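Local coordinates for 2-hydroxy-3-oxopropionate reductase (Polaromonas sp. JS666, PDB 4DLL), which probably reduces 2-hydroxy-3-oxopropionate (tartronate semialdehyde) to glycerate with a nicotinamide cofactor, at residues A111-M123 against L138-V150. Residues are numbered along the deposited sequence; the frame is centred on the assembly and turned at random.
Sequences AAAMKPGSLFLDM and LGALGIAHLDTPV
Strand 119-122 runs parallel to strand 144-147, F120 beside H145 and D122 beside D147, the strand axes 4.7 Å apart and 19° from parallel. F120 N gives its hydrogen to A144 O (3.0 Å), L146 N to F120 O, D122 N to L146 O and T148 N to D122 O (2.8 Å); the bond from D122 N is nearly straight, at 172°. On one face of the sheet the branched L119 and L146 meet at a slant, CD2 to CD1 at 3.8 Å, while the small A144 packs its CB against L119 CG; S176 of helix 170-183 covers these leucines. The other face carries F120 and H145. With CG anti to the backbone N, both rings extend the same way side by side, planes 25° apart but slid so far that they barely overlap; F120 CD1 lies 3.5 Å from H145 CD2. L138, from the end of helix 128-140, sets CD1 against F120 CB and in plane at the imidazole edge, and turns CD2 to the compact A111. I143 sets CD1 against A111 O and presses CG2 tightly on M114 CE (selenomethionine) at 3.4 Å. G142, at positive phi, ends that helix in a Schellman motif. The bent selenomethionine M123 lays CE near T148 OG1 and V150 CG1, and a water accepts from V150 N and donates to M123 O. In this beta-alpha-beta crossover of a Rossmann-type domain, H145 NE2 and T148 OG1 are buried without a polar partner in the model, so the contact rests on backbone bonds and carbon packing.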
loop_
_atom_site.group_PDB
_atom_site.type_symbol
_atom_site.label_atom_id
_atom_site.label_comp_id
_atom_site.label_asym_id
_atom_site.label_seq_id
_atom_site.Cartn_x
_atom_site.Cartn_y
_atom_site.Cartn_z
ATOM N N ALA A 111 -27.019 -20.955 19.466
ATOM C CA ALA A 111 -28.121 -20.319 18.766
ATOM C C ALA A 111 -29.423 -20.619 19.479
ATOM O O ALA A 111 -30.251 -19.722 19.708
ATOM C CB ALA A 111 -28.185 -20.751 17.314
ATOM N N ALA A 112 -29.580 -21.890 19.846
ATOM C CA ALA A 112 -30.788 -22.401 20.494
ATOM C C ALA A 112 -31.068 -21.609 21.745
ATOM O O ALA A 112 -32.217 -21.272 22.019
ATOM C CB ALA A 112 -30.622 -23.888 20.829
ATOM N N ALA A 113 -30.002 -21.280 22.466
ATOM C CA ALA A 113 -30.105 -20.629 23.766
ATOM C C ALA A 113 -30.178 -19.086 23.792
ATOM O O ALA A 113 -30.543 -18.514 24.805
ATOM C CB ALA A 113 -29.000 -21.129 24.672
HETATM N N MSE A 114 -29.869 -18.413 22.692
HETATM C CA MSE A 114 -29.948 -16.937 22.704
HETATM C C MSE A 114 -31.369 -16.339 22.848
HETATM O O MSE A 114 -32.326 -16.853 22.290
HETATM C CB MSE A 114 -29.204 -16.333 21.513
HETATM C CG MSE A 114 -27.655 -16.420 21.612
HETATM SE SE MSE A 114 -26.740 -15.945 19.858
HETATM C CE MSE A 114 -27.262 -13.985 19.643
ATOM N N LYS A 115 -31.455 -15.247 23.610
ATOM C CA LYS A 115 -32.620 -14.350 23.750
ATOM C C LYS A 115 -33.318 -14.027 22.445
ATOM O O LYS A 115 -32.693 -14.008 21.404
ATOM C CB LYS A 115 -32.163 -12.991 24.285
ATOM C CG LYS A 115 -32.191 -12.796 25.786
ATOM C CD LYS A 115 -32.305 -11.282 26.159
ATOM C CE LYS A 115 -30.936 -10.616 26.311
ATOM N NZ LYS A 115 -30.827 -9.583 27.430
ATOM N N PRO A 116 -34.625 -13.736 22.495
ATOM C CA PRO A 116 -35.168 -13.048 21.338
ATOM C C PRO A 116 -34.677 -11.578 21.387
ATOM O O PRO A 116 -34.367 -11.059 22.461
ATOM C CB PRO A 116 -36.702 -13.165 21.537
ATOM C CG PRO A 116 -36.911 -14.039 22.758
ATOM C CD PRO A 116 -35.643 -13.904 23.553
ATOM N N GLY A 117 -34.541 -10.951 20.229
ATOM C CA GLY A 117 -33.984 -9.579 20.129
ATOM C C GLY A 117 -32.450 -9.460 20.190
ATOM O O GLY A 117 -31.900 -8.399 19.967
ATOM N N SER A 118 -31.757 -10.540 20.496
ATOM C CA SER A 118 -30.337 -10.458 20.695
ATOM C C SER A 118 -29.653 -10.384 19.316
ATOM O O SER A 118 -30.244 -10.757 18.295
ATOM C CB SER A 118 -29.843 -11.688 21.495
ATOM O OG SER A 118 -30.103 -12.895 20.770
ATOM N N LEU A 119 -28.395 -9.992 19.312
ATOM C CA LEU A 119 -27.622 -9.863 18.092
ATOM C C LEU A 119 -26.365 -10.725 18.174
ATOM O O LEU A 119 -25.750 -10.798 19.226
ATOM C CB LEU A 119 -27.170 -8.400 17.895
ATOM C CG LEU A 119 -27.985 -7.550 16.917
ATOM C CD1 LEU A 119 -29.333 -7.115 17.569
ATOM C CD2 LEU A 119 -27.205 -6.357 16.388
ATOM N N PHE A 120 -25.990 -11.319 17.041
ATOM C CA PHE A 120 -24.783 -12.075 16.913
ATOM C C PHE A 120 -23.843 -11.364 15.950
ATOM O O PHE A 120 -24.205 -11.123 14.836
ATOM C CB PHE A 120 -25.100 -13.475 16.428
ATOM C CG PHE A 120 -23.896 -14.362 16.228
ATOM C CD1 PHE A 120 -23.255 -14.414 14.992
ATOM C CD2 PHE A 120 -23.472 -15.214 17.229
ATOM C CE1 PHE A 120 -22.152 -15.268 14.742
ATOM C CE2 PHE A 120 -22.369 -16.081 17.022
ATOM C CZ PHE A 120 -21.703 -16.102 15.761
ATOM N N LEU A 121 -22.648 -11.025 16.427
ATOM C CA LEU A 121 -21.622 -10.311 15.671
ATOM C C LEU A 121 -20.553 -11.310 15.341
ATOM O O LEU A 121 -19.876 -11.790 16.256
ATOM C CB LEU A 121 -21.019 -9.170 16.513
ATOM C CG LEU A 121 -21.561 -7.750 16.256
ATOM C CD1 LEU A 121 -23.053 -7.676 16.199
ATOM C CD2 LEU A 121 -21.047 -6.743 17.257
ATOM N N ASP A 122 -20.402 -11.638 14.058
ATOM C CA ASP A 122 -19.299 -12.488 13.647
ATOM C C ASP A 122 -18.110 -11.699 13.142
ATOM O O ASP A 122 -18.176 -11.025 12.117
ATOM C CB ASP A 122 -19.698 -13.590 12.662
ATOM C CG ASP A 122 -18.698 -14.763 12.707
ATOM O OD1 ASP A 122 -17.518 -14.524 13.129
ATOM O OD2 ASP A 122 -19.082 -15.922 12.374
HETATM N N MSE A 123 -17.047 -11.771 13.940
HETATM C CA MSE A 123 -15.747 -11.172 13.660
HETATM C C MSE A 123 -14.794 -12.194 13.124
HETATM O O MSE A 123 -13.832 -11.830 12.501
HETATM C CB MSE A 123 -15.124 -10.619 14.923
HETATM C CG MSE A 123 -15.954 -9.548 15.518
HETATM SE SE MSE A 123 -14.840 -8.447 16.680
HETATM C CE MSE A 123 -15.756 -6.644 16.119
ATOM N N LEU A 138 -29.850 -18.242 11.965
ATOM C CA LEU A 138 -30.205 -17.401 13.128
ATOM C C LEU A 138 -31.498 -16.617 12.913
ATOM O O LEU A 138 -32.318 -16.499 13.827
ATOM C CB LEU A 138 -29.062 -16.468 13.584
ATOM C CG LEU A 138 -27.697 -17.112 13.783
ATOM C CD1 LEU A 138 -26.660 -16.146 14.304
ATOM C CD2 LEU A 138 -27.747 -18.321 14.687
ATOM N N GLY A 139 -31.669 -16.046 11.736
ATOM C CA GLY A 139 -32.911 -15.346 11.435
ATOM C C GLY A 139 -34.091 -16.310 11.578
ATOM O O GLY A 139 -35.114 -15.962 12.189
ATOM N N ALA A 140 -33.934 -17.542 11.075
ATOM C CA ALA A 140 -34.945 -18.615 11.303
ATOM C C ALA A 140 -35.371 -18.579 12.770
ATOM O O ALA A 140 -36.530 -18.822 13.087
ATOM C CB ALA A 140 -34.379 -20.019 10.959
ATOM N N LEU A 141 -34.436 -18.246 13.664
ATOM C CA LEU A 141 -34.680 -18.354 15.092
ATOM C C LEU A 141 -34.952 -17.020 15.793
ATOM O O LEU A 141 -34.945 -16.968 17.006
ATOM C CB LEU A 141 -33.516 -19.094 15.765
ATOM C CG LEU A 141 -33.308 -20.578 15.405
ATOM C CD1 LEU A 141 -32.028 -21.142 15.992
ATOM C CD2 LEU A 141 -34.496 -21.437 15.835
ATOM N N GLY A 142 -35.194 -15.951 15.049
ATOM C CA GLY A 142 -35.437 -14.619 15.668
ATOM C C GLY A 142 -34.164 -13.875 16.118
ATOM O O GLY A 142 -34.198 -12.920 16.912
ATOM N N ILE A 143 -33.021 -14.311 15.616
ATOM C CA ILE A 143 -31.740 -13.704 16.032
ATOM C C ILE A 143 -31.065 -13.067 14.832
ATOM O O ILE A 143 -30.845 -13.724 13.792
ATOM C CB ILE A 143 -30.739 -14.736 16.621
ATOM C CG1 ILE A 143 -31.358 -15.599 17.725
ATOM C CG2 ILE A 143 -29.487 -14.054 17.115
ATOM C CD1 ILE A 143 -30.688 -16.954 17.757
ATOM N N ALA A 144 -30.753 -11.786 15.020
ATOM C CA ALA A 144 -30.023 -10.952 14.084
ATOM C C ALA A 144 -28.559 -11.359 13.982
ATOM O O ALA A 144 -27.989 -11.905 14.887
ATOM C CB ALA A 144 -30.153 -9.387 14.500
ATOM N N HIS A 145 -27.950 -11.028 12.867
ATOM C CA HIS A 145 -26.592 -11.391 12.549
ATOM C C HIS A 145 -26.035 -10.201 11.789
ATOM O O HIS A 145 -26.699 -9.664 10.912
ATOM C CB HIS A 145 -26.638 -12.576 11.611
ATOM C CG HIS A 145 -25.305 -13.192 11.307
ATOM N ND1 HIS A 145 -24.476 -12.715 10.314
ATOM C CD2 HIS A 145 -24.704 -14.302 11.800
ATOM C CE1 HIS A 145 -23.389 -13.465 10.255
ATOM N NE2 HIS A 145 -23.501 -14.426 11.148
ATOM N N LEU A 146 -24.835 -9.763 12.160
ATOM C CA LEU A 146 -24.035 -8.910 11.291
ATOM C C LEU A 146 -22.720 -9.588 11.166
ATOM O O LEU A 146 -22.341 -10.321 12.075
ATOM C CB LEU A 146 -23.718 -7.587 11.952
ATOM C CG LEU A 146 -24.817 -6.602 11.942
ATOM C CD1 LEU A 146 -25.638 -7.075 13.041
ATOM C CD2 LEU A 146 -24.090 -5.336 12.322
ATOM N N ASP A 147 -21.989 -9.278 10.106
ATOM C CA ASP A 147 -20.676 -9.870 9.950
ATOM C C ASP A 147 -19.794 -8.650 9.994
ATOM O O ASP A 147 -19.971 -7.734 9.174
ATOM C CB ASP A 147 -20.519 -10.746 8.653
ATOM C CG ASP A 147 -21.023 -10.061 7.385
ATOM O OD1 ASP A 147 -22.249 -9.760 7.268
ATOM O OD2 ASP A 147 -20.201 -9.853 6.470
ATOM N N THR A 148 -18.932 -8.613 11.007
ATOM C CA THR A 148 -18.199 -7.422 11.359
ATOM C C THR A 148 -16.700 -7.677 11.566
ATOM O O THR A 148 -16.163 -7.485 12.684
ATOM C CB THR A 148 -18.847 -6.671 12.591
ATOM O OG1 THR A 148 -18.604 -7.371 13.806
ATOM C CG2 THR A 148 -20.361 -6.523 12.409
ATOM N N PRO A 149 -16.007 -8.137 10.500
ATOM C CA PRO A 149 -14.516 -8.247 10.587
ATOM C C PRO A 149 -13.795 -6.939 10.728
ATOM O O PRO A 149 -14.347 -5.860 10.376
ATOM C CB PRO A 149 -14.128 -8.882 9.261
ATOM C CG PRO A 149 -15.271 -8.584 8.375
ATOM C CD PRO A 149 -16.501 -8.592 9.204
ATOM N N VAL A 150 -12.575 -7.043 11.231
ATOM C CA VAL A 150 -11.721 -5.900 11.560
ATOM C C VAL A 150 -10.396 -5.910 10.811
ATOM O O VAL A 150 -9.912 -6.971 10.372
ATOM C CB VAL A 150 -11.488 -5.745 13.092
ATOM C CG1 VAL A 150 -12.863 -5.842 13.852
ATOM C CG2 VAL A 150 -10.466 -6.784 13.630
HETATM O O HOH W 1 -11.787 -9.826 11.695
#